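Local atomic coordinates of 1,4-dihydroxy-6-naphtoate synthase (Archaeoglobus fulgidus, PDB entry 1ZBM), a protein that probably converts cyclic dehypoxanthinylfutalosinate into 1,4-dihydroxy-6-naphthoate, releasing dihydroxyacetone, during menaquinone biosynthesis. Residues 131-136 with 150-155; 158-163 with 231-236. One frame throughout, in Å; residues are numbered along the deposited sequence.

Contact 1 (131-136 with 150-155)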
HETATM    1  N   MSE A 131      16.101  -3.409  -1.930  1.00 28.44           N
HETATM    2  CA  MSE A 131      15.949  -4.355  -3.025  1.00 27.80           C
HETATM    3  C   MSE A 131      14.516  -4.332  -3.586  1.00 27.33           C
HETATM    4  O   MSE A 131      13.556  -4.182  -2.837  1.00 26.20           O
HETATM    5  CB  MSE A 131      16.289  -5.746  -2.472  1.00 30.12           C
HETATM    6  CG  MSE A 131      16.089  -6.915  -3.404  1.00 32.93           C
HETATM    7 SE   MSE A 131      16.380  -8.621  -2.498  1.00 38.82          SE
HETATM    8  CE  MSE A 131      18.173  -8.298  -1.818  1.00 32.36           C
ATOM      9  N   PRO A 132      14.359  -4.472  -4.916  1.00 26.80           N
ATOM     10  CA  PRO A 132      13.024  -4.468  -5.538  1.00 26.38           C
ATOM     11  C   PRO A 132      12.171  -5.617  -4.988  1.00 24.80           C
ATOM     12  O   PRO A 132      12.690  -6.699  -4.724  1.00 24.53           O
ATOM     13  CB  PRO A 132      13.335  -4.604  -7.033  1.00 26.37           C
ATOM     14  CG  PRO A 132      14.623  -5.366  -7.046  1.00 29.78           C
ATOM     15  CD  PRO A 132      15.408  -4.729  -5.918  1.00 28.51           C
ATOM     16  N   PHE A 133      10.872  -5.383  -4.817  1.00 22.50           N
ATOM     17  CA  PHE A 133       9.997  -6.405  -4.251  1.00 23.36           C
ATOM     18  C   PHE A 133      10.053  -7.741  -4.993  1.00 22.99           C
ATOM     19  O   PHE A 133      10.067  -8.805  -4.373  1.00 20.34           O
ATOM     20  CB  PHE A 133       8.538  -5.913  -4.194  1.00 24.86           C
ATOM     21  CG  PHE A 133       7.750  -6.203  -5.443  1.00 26.86           C
ATOM     22  CD1 PHE A 133       7.956  -5.459  -6.597  1.00 25.93           C
ATOM     23  CD2 PHE A 133       6.847  -7.267  -5.481  1.00 27.89           C
ATOM     24  CE1 PHE A 133       7.283  -5.768  -7.772  1.00 26.21           C
ATOM     25  CE2 PHE A 133       6.165  -7.587  -6.652  1.00 27.49           C
ATOM     26  CZ  PHE A 133       6.386  -6.835  -7.801  1.00 28.71           C
ATOM     27  N   ASP A 134      10.096  -7.670  -6.318  1.00 23.74           N
ATOM     28  CA  ASP A 134      10.128  -8.856  -7.161  1.00 24.13           C
ATOM     29  C   ASP A 134      11.409  -9.687  -7.036  1.00 23.22           C
ATOM     30  O   ASP A 134      11.742 -10.460  -7.936  1.00 24.10           O
ATOM     31  CB  ASP A 134       9.918  -8.453  -8.621  1.00 26.25           C
ATOM     32  CG  ASP A 134      10.911  -7.413  -9.078  1.00 29.04           C
ATOM     33  OD1 ASP A 134      12.125  -7.674  -8.992  1.00 31.16           O
ATOM     34  OD2 ASP A 134      10.482  -6.325  -9.516  1.00 34.87           O
ATOM     35  N   ARG A 135      12.136  -9.537  -5.937  1.00 21.71           N
ATOM     36  CA  ARG A 135      13.340 -10.329  -5.768  1.00 22.07           C
ATOM     37  C   ARG A 135      13.539 -10.771  -4.334  1.00 20.10           C
ATOM     38  O   ARG A 135      14.461 -11.520  -4.026  1.00 18.95           O
ATOM     39  CB  ARG A 135      14.571  -9.568  -6.250  1.00 23.76           C
ATOM     40  CG  ARG A 135      15.666 -10.512  -6.648  1.00 28.92           C
ATOM     41  CD  ARG A 135      16.823  -9.811  -7.305  1.00 33.35           C
ATOM     42  NE  ARG A 135      17.853 -10.756  -7.733  1.00 36.47           N
ATOM     43  CZ  ARG A 135      18.417 -11.676  -6.950  1.00 37.51           C
ATOM     44  NH1 ARG A 135      19.358 -12.486  -7.440  1.00 37.86           N
ATOM     45  NH2 ARG A 135      18.046 -11.792  -5.680  1.00 36.60           N
ATOM     46  N   ILE A 136      12.649 -10.320  -3.460  1.00 18.68           N
ATOM     47  CA  ILE A 136      12.723 -10.661  -2.045  1.00 18.35           C
ATOM     48  C   ILE A 136      12.624 -12.163  -1.796  1.00 17.01           C
ATOM     49  O   ILE A 136      13.446 -12.726  -1.082  1.00 17.14           O
ATOM     50  CB  ILE A 136      11.594 -10.009  -1.250  1.00 16.89           C
ATOM     51  CG1 ILE A 136      11.516  -8.516  -1.574  1.00 20.46           C
ATOM     52  CG2 ILE A 136      11.804 -10.264   0.228  1.00 15.45           C
ATOM     53  CD1 ILE A 136      12.682  -7.696  -1.117  1.00 20.39           C
ATOM     54  N   LEU A 150       7.695  -8.674   3.136  1.00 13.20           N
ATOM     55  CA  LEU A 150       6.721  -8.807   2.058  1.00 12.94           C
ATOM     56  C   LEU A 150       5.546  -7.871   2.262  1.00 13.13           C
ATOM     57  O   LEU A 150       4.782  -8.033   3.214  1.00 13.96           O
ATOM     58  CB  LEU A 150       6.192 -10.240   2.024  1.00  9.36           C
ATOM     59  CG  LEU A 150       7.251 -11.327   2.070  1.00 10.41           C
ATOM     60  CD1 LEU A 150       6.616 -12.689   2.271  1.00  5.31           C
ATOM     61  CD2 LEU A 150       8.055 -11.278   0.771  1.00  7.10           C
ATOM     62  N   ILE A 151       5.383  -6.913   1.356  1.00 13.08           N
ATOM     63  CA  ILE A 151       4.283  -5.968   1.467  1.00 15.44           C
ATOM     64  C   ILE A 151       3.149  -6.237   0.488  1.00 15.61           C
ATOM     65  O   ILE A 151       2.068  -5.650   0.599  1.00 16.93           O
ATOM     66  CB  ILE A 151       4.776  -4.513   1.267  1.00 15.04           C
ATOM     67  CG1 ILE A 151       5.127  -4.270  -0.205  1.00 15.51           C
ATOM     68  CG2 ILE A 151       6.004  -4.273   2.124  1.00 15.97           C
ATOM     69  CD1 ILE A 151       5.559  -2.847  -0.499  1.00 15.39           C
ATOM     70  N   HIS A 152       3.386  -7.120  -0.474  1.00 14.48           N
ATOM     71  CA  HIS A 152       2.353  -7.435  -1.460  1.00 14.71           C
ATOM     72  C   HIS A 152       1.738  -8.809  -1.208  1.00 14.60           C
ATOM     73  O   HIS A 152       1.635  -9.232  -0.062  1.00 12.16           O
ATOM     74  CB  HIS A 152       2.926  -7.337  -2.873  1.00 15.07           C
ATOM     75  CG  HIS A 152       3.389  -5.957  -3.232  1.00 15.25           C
ATOM     76  ND1 HIS A 152       2.524  -4.890  -3.352  1.00 14.95           N
ATOM     77  CD2 HIS A 152       4.630  -5.461  -3.449  1.00 13.52           C
ATOM     78  CE1 HIS A 152       3.214  -3.795  -3.626  1.00 16.96           C
ATOM     79  NE2 HIS A 152       4.495  -4.114  -3.690  1.00 15.04           N
ATOM     80  N   GLU A 153       1.340  -9.508  -2.267  1.00 14.87           N
ATOM     81  CA  GLU A 153       0.682 -10.795  -2.095  1.00 16.45           C
ATOM     82  C   GLU A 153       1.531 -11.884  -1.446  1.00 17.09           C
ATOM     83  O   GLU A 153       1.052 -12.997  -1.205  1.00 18.49           O
ATOM     84  CB  GLU A 153       0.096 -11.307  -3.426  1.00 18.41           C
ATOM     85  CG  GLU A 153       1.117 -11.752  -4.467  1.00 16.72           C
ATOM     86  CD  GLU A 153       1.757 -10.601  -5.211  1.00 17.35           C
ATOM     87  OE1 GLU A 153       2.627 -10.874  -6.070  1.00 16.99           O
ATOM     88  OE2 GLU A 153       1.388  -9.430  -4.952  1.00 15.51           O
ATOM     89  N   GLY A 154       2.787 -11.569  -1.152  1.00 18.48           N
ATOM     90  CA  GLY A 154       3.653 -12.547  -0.517  1.00 16.63           C
ATOM     91  C   GLY A 154       3.122 -12.893   0.864  1.00 16.69           C
ATOM     92  O   GLY A 154       3.205 -14.042   1.297  1.00 14.70           O
ATOM     93  N   GLN A 155       2.567 -11.890   1.546  1.00 16.90           N
ATOM     94  CA  GLN A 155       2.016 -12.059   2.889  1.00 17.37           C
ATOM     95  C   GLN A 155       0.994 -13.192   3.017  1.00 17.50           C
ATOM     96  O   GLN A 155       0.736 -13.663   4.123  1.00 20.30           O
ATOM     97  CB  GLN A 155       1.406 -10.734   3.390  1.00 16.53           C
ATOM     98  CG  GLN A 155       0.391 -10.088   2.445  1.00 17.09           C
ATOM     99  CD  GLN A 155      -0.189  -8.764   2.967  1.00 17.26           C
ATOM    100  OE1 GLN A 155      -1.046  -8.748   3.851  1.00 17.24           O
ATOM    101  NE2 GLN A 155       0.287  -7.652   2.412  1.00 16.13           N
TER
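The imidazole of His-152 meets the phenyl ring of Phe-133 in a T-shaped stack, the histidine supplying the edge and the phenylalanine the face. Their centroids lie 4.9 Å apart and the planes are turned by 72°. This is the close-packed part, though only partly buried: His-152 CD2 sits 3.5 Å from Phe-133 CD2 and also near CB, CG and CE2, while NE2 reaches over the phenyl face. Phe-133 holds CG between its own backbone N and carbonyl carbon (chi1 89°), which swings the ring out across the histidine. The neighbouring Ile-151 puts CG1 toward the rim of one imidazole face.

The second touch is buried but slighter. Ile-136 and Leu-150 run antiparallel, and only their methyls CG2 and CD2 meet, 3.9 Å apart, with Ala-107 and Ile-137 close by. On the solvent side, Asp-134 is exposed and adds nothing to the contact.

On the backbone side, His-152 O accepts from Gln-155 N and Gln-155 NE2, which approach opposite faces of the carbonyl plane. In this type 2 periplasmic-binding-protein fold, His-152 probably faces the cleft between the lobes. No hydrogen bond joins the two segments; the stack, with Ile-151 on one face, would limit how the imidazole can turn, consistent with a defined orientation for the predicted proton acceptor.

Contact 2 (158-163 with 231-236)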
ATOM      1  N   TYR A 158       3.594 -16.899   1.038  1.00 20.40           N
ATOM      2  CA  TYR A 158       4.913 -17.353   1.462  1.00 20.96           C
ATOM      3  C   TYR A 158       4.982 -18.837   1.824  1.00 21.86           C
ATOM      4  O   TYR A 158       6.006 -19.490   1.599  1.00 22.08           O
ATOM      5  CB  TYR A 158       5.420 -16.475   2.625  1.00 20.19           C
ATOM      6  CG  TYR A 158       4.647 -16.619   3.920  1.00 20.26           C
ATOM      7  CD1 TYR A 158       4.782 -17.754   4.706  1.00 20.62           C
ATOM      8  CD2 TYR A 158       3.768 -15.628   4.351  1.00 21.97           C
ATOM      9  CE1 TYR A 158       4.066 -17.906   5.887  1.00 20.89           C
ATOM     10  CE2 TYR A 158       3.038 -15.772   5.540  1.00 22.02           C
ATOM     11  CZ  TYR A 158       3.197 -16.919   6.297  1.00 20.96           C
ATOM     12  OH  TYR A 158       2.474 -17.101   7.455  1.00 23.51           O
ATOM     13  N   ALA A 159       3.897 -19.378   2.367  1.00 23.38           N
ATOM     14  CA  ALA A 159       3.865 -20.794   2.748  1.00 24.87           C
ATOM     15  C   ALA A 159       4.073 -21.750   1.566  1.00 24.87           C
ATOM     16  O   ALA A 159       4.546 -22.872   1.752  1.00 23.57           O
ATOM     17  CB  ALA A 159       2.539 -21.117   3.454  1.00 25.82           C
ATOM     18  N   ASP A 160       3.728 -21.304   0.358  1.00 25.69           N
ATOM     19  CA  ASP A 160       3.892 -22.140  -0.836  1.00 27.22           C
ATOM     20  C   ASP A 160       5.368 -22.397  -1.151  1.00 27.71           C
ATOM     21  O   ASP A 160       5.695 -23.320  -1.898  1.00 27.72           O
ATOM     22  CB  ASP A 160       3.264 -21.493  -2.079  1.00 27.25           C
ATOM     23  CG  ASP A 160       1.790 -21.166  -1.910  1.00 27.60           C
ATOM     24  OD1 ASP A 160       1.091 -21.846  -1.130  1.00 28.62           O
ATOM     25  OD2 ASP A 160       1.328 -20.229  -2.587  1.00 27.94           O
ATOM     26  N   TYR A 161       6.251 -21.570  -0.596  1.00 26.84           N
ATOM     27  CA  TYR A 161       7.685 -21.699  -0.838  1.00 26.54           C
ATOM     28  C   TYR A 161       8.349 -22.351   0.358  1.00 26.57           C
ATOM     29  O   TYR A 161       9.571 -22.322   0.490  1.00 28.35           O
ATOM     30  CB  TYR A 161       8.307 -20.321  -1.052  1.00 24.41           C
ATOM     31  CG  TYR A 161       7.594 -19.487  -2.079  1.00 22.67           C
ATOM     32  CD1 TYR A 161       7.757 -19.731  -3.437  1.00 22.96           C
ATOM     33  CD2 TYR A 161       6.760 -18.443  -1.689  1.00 22.74           C
ATOM     34  CE1 TYR A 161       7.114 -18.953  -4.384  1.00 24.62           C
ATOM     35  CE2 TYR A 161       6.108 -17.658  -2.624  1.00 23.95           C
ATOM     36  CZ  TYR A 161       6.292 -17.914  -3.974  1.00 25.95           C
ATOM     37  OH  TYR A 161       5.680 -17.118  -4.916  1.00 25.97           O
ATOM     38  N   GLY A 162       7.535 -22.931   1.230  1.00 26.86           N
ATOM     39  CA  GLY A 162       8.066 -23.578   2.412  1.00 27.36           C
ATOM     40  C   GLY A 162       8.649 -22.589   3.408  1.00 26.86           C
ATOM     41  O   GLY A 162       9.425 -22.972   4.280  1.00 26.57           O
ATOM     42  N   LEU A 163       8.284 -21.316   3.281  1.00 25.79           N
ATOM     43  CA  LEU A 163       8.784 -20.294   4.187  1.00 24.02           C
ATOM     44  C   LEU A 163       7.768 -20.076   5.303  1.00 25.35           C
ATOM     45  O   LEU A 163       6.603 -20.468   5.183  1.00 26.36           O
ATOM     46  CB  LEU A 163       9.014 -18.975   3.439  1.00 22.02           C
ATOM     47  CG  LEU A 163      10.049 -18.893   2.304  1.00 20.78           C
ATOM     48  CD1 LEU A 163       9.901 -17.550   1.597  1.00 18.83           C
ATOM     49  CD2 LEU A 163      11.466 -19.067   2.840  1.00 15.95           C
ATOM     50  N   ARG A 231      -7.512 -17.073  -9.276  1.00 23.83           N
ATOM     51  CA  ARG A 231      -8.610 -16.109  -9.123  1.00 24.15           C
ATOM     52  C   ARG A 231      -9.151 -15.935  -7.705  1.00 24.14           C
ATOM     53  O   ARG A 231      -9.444 -14.818  -7.273  1.00 21.23           O
ATOM     54  CB  ARG A 231      -9.763 -16.474 -10.074  1.00 25.35           C
ATOM     55  CG  ARG A 231      -9.614 -15.813 -11.437  1.00 27.19           C
ATOM     56  CD  ARG A 231     -10.306 -16.551 -12.583  1.00 30.43           C
ATOM     57  NE  ARG A 231      -9.921 -15.942 -13.864  1.00 31.54           N
ATOM     58  CZ  ARG A 231      -8.902 -16.345 -14.624  1.00 34.83           C
ATOM     59  NH1 ARG A 231      -8.626 -15.711 -15.760  1.00 35.38           N
ATOM     60  NH2 ARG A 231      -8.186 -17.407 -14.272  1.00 35.20           N
ATOM     61  N   GLU A 232      -9.271 -17.036  -6.975  1.00 23.62           N
ATOM     62  CA  GLU A 232      -9.794 -16.966  -5.623  1.00 24.64           C
ATOM     63  C   GLU A 232      -8.843 -16.250  -4.683  1.00 24.01           C
ATOM     64  O   GLU A 232      -9.243 -15.380  -3.906  1.00 23.12           O
ATOM     65  CB  GLU A 232     -10.081 -18.374  -5.097  1.00 26.40           C
ATOM     66  CG  GLU A 232     -11.308 -19.010  -5.737  1.00 30.88           C
ATOM     67  CD  GLU A 232     -12.533 -18.093  -5.681  1.00 32.30           C
ATOM     68  OE1 GLU A 232     -12.870 -17.486  -6.724  1.00 30.61           O
ATOM     69  OE2 GLU A 232     -13.135 -17.968  -4.587  1.00 32.77           O
ATOM     70  N   ARG A 233      -7.575 -16.631  -4.759  1.00 22.79           N
ATOM     71  CA  ARG A 233      -6.546 -16.050  -3.914  1.00 22.93           C
ATOM     72  C   ARG A 233      -6.408 -14.555  -4.212  1.00 20.99           C
ATOM     73  O   ARG A 233      -6.188 -13.748  -3.308  1.00 18.07           O
ATOM     74  CB  ARG A 233      -5.222 -16.766  -4.171  1.00 25.70           C
ATOM     75  CG  ARG A 233      -4.377 -16.955  -2.938  1.00 26.96           C
ATOM     76  CD  ARG A 233      -4.297 -18.422  -2.564  1.00 27.29           C
ATOM     77  NE  ARG A 233      -2.927 -18.771  -2.198  1.00 28.67           N
ATOM     78  CZ  ARG A 233      -2.501 -20.004  -1.968  1.00 30.22           C
ATOM     79  NH1 ARG A 233      -3.342 -21.031  -2.064  1.00 32.84           N
ATOM     80  NH2 ARG A 233      -1.231 -20.205  -1.649  1.00 32.21           N
ATOM     81  N   ALA A 234      -6.543 -14.191  -5.483  1.00 18.88           N
ATOM     82  CA  ALA A 234      -6.439 -12.790  -5.879  1.00 19.15           C
ATOM     83  C   ALA A 234      -7.629 -11.979  -5.349  1.00 20.75           C
ATOM     84  O   ALA A 234      -7.459 -10.856  -4.868  1.00 20.28           O
ATOM     85  CB  ALA A 234      -6.355 -12.677  -7.394  1.00 17.64           C
ATOM     86  N   LYS A 235      -8.829 -12.547  -5.438  1.00 20.87           N
ATOM     87  CA  LYS A 235     -10.022 -11.865  -4.951  1.00 22.58           C
ATOM     88  C   LYS A 235      -9.859 -11.623  -3.456  1.00 22.43           C
ATOM     89  O   LYS A 235     -10.134 -10.532  -2.948  1.00 21.97           O
ATOM     90  CB  LYS A 235     -11.273 -12.716  -5.193  1.00 23.48           C
ATOM     91  CG  LYS A 235     -12.361 -12.037  -6.015  1.00 25.78           C
ATOM     92  CD  LYS A 235     -13.579 -12.936  -6.164  1.00 25.67           C
ATOM     93  CE  LYS A 235     -13.220 -14.246  -6.848  1.00 28.64           C
ATOM     94  NZ  LYS A 235     -14.369 -15.198  -6.904  1.00 32.27           N
ATOM     95  N   ARG A 236      -9.403 -12.655  -2.755  1.00 22.01           N
ATOM     96  CA  ARG A 236      -9.191 -12.583  -1.312  1.00 22.07           C
ATOM     97  C   ARG A 236      -8.205 -11.464  -0.967  1.00 21.27           C
ATOM     98  O   ARG A 236      -8.443 -10.694  -0.041  1.00 21.13           O
ATOM     99  CB  ARG A 236      -8.670 -13.935  -0.807  1.00 23.05           C
ATOM    100  CG  ARG A 236      -8.315 -13.995   0.674  1.00 27.12           C
ATOM    101  CD  ARG A 236      -7.689 -15.357   1.002  1.00 30.17           C
ATOM    102  NE  ARG A 236      -6.717 -15.284   2.094  1.00 33.75           N
ATOM    103  CZ  ARG A 236      -5.753 -16.179   2.295  1.00 34.75           C
ATOM    104  NH1 ARG A 236      -4.912 -16.036   3.311  1.00 35.69           N
ATOM    105  NH2 ARG A 236      -5.626 -17.217   1.475  1.00 35.10           N
TER
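Asp-160 and Arg-233 reach for each other from opposite directions and close a salt bridge at the protein surface. One guanidinium nitrogen does all the work: NH2 of Arg-233 lies 2.7 Å from Asp-160 OD2 and also 2.9 Å from Asp-160 OD1, so it sits in the fork of the carboxylate. The OD1 branch is a weak hydrogen bond, its N-H...O angle just 130°. OD1 meets the guanidinium at its edge and in its plane, whereas OD2 comes in obliquely, with the two planes 43° apart. This is therefore not the flat, two-nitrogen pairing of a side-on bridge.

The backbones stay far apart, with 12.5 Å between Asp-160 CA and Arg-233 CA, and long side-chain reach makes up the difference. The CB bond of Asp-160 already heads toward the helix, and a chi1 of -57° keeps the carboxylate on that course. The arginine chain bends at chi2 (112°) and chi3, and its first three torsions all depart from staggered values, which may reflect mobility or modelling of a surface side chain.

On the helix 231-241 side, Lys-235 turns to Glu-232, its NZ 2.7 Å from OE1 on the syn side, and NZ is shared with Asp-216. At the loop, a short 3-10 turn carries Asp-160, with Tyr-161 N bonded to Tyr-158 O, while the Tyr-161 side chain packs on helix 136-141.

The bridge thus links a loop of the lobe built on the sheet containing strands 147-150 and 164-168 to helix 231-241. Between these two segments a single ion pair is the whole contact: both oxygens share NH2, OD2 is also held by Thr-157 OG1, and solvent would probably screen the charges.

One segment of each contact lies in the loop between strands 147-150 and 164-168, and the contact centres are 13 Å apart. They touch directly where Leu-150 CD1 packs 4.0 Å from Tyr-158 CB. Contact 1 lies nearer the middle of the chain and carries the predicted proton acceptor His-152; its Leu-150 side chain is about 8 Å from that of Ala-115, predicted to bind substrate. Contact 2 is peripheral and away from those sites. Helix 231-241 relates to both: Arg-233 reaches the outer part of the loop at 158-163, while Phe-237, Met-240 and Tyr-241, further along, meet Gln-155 of contact 1.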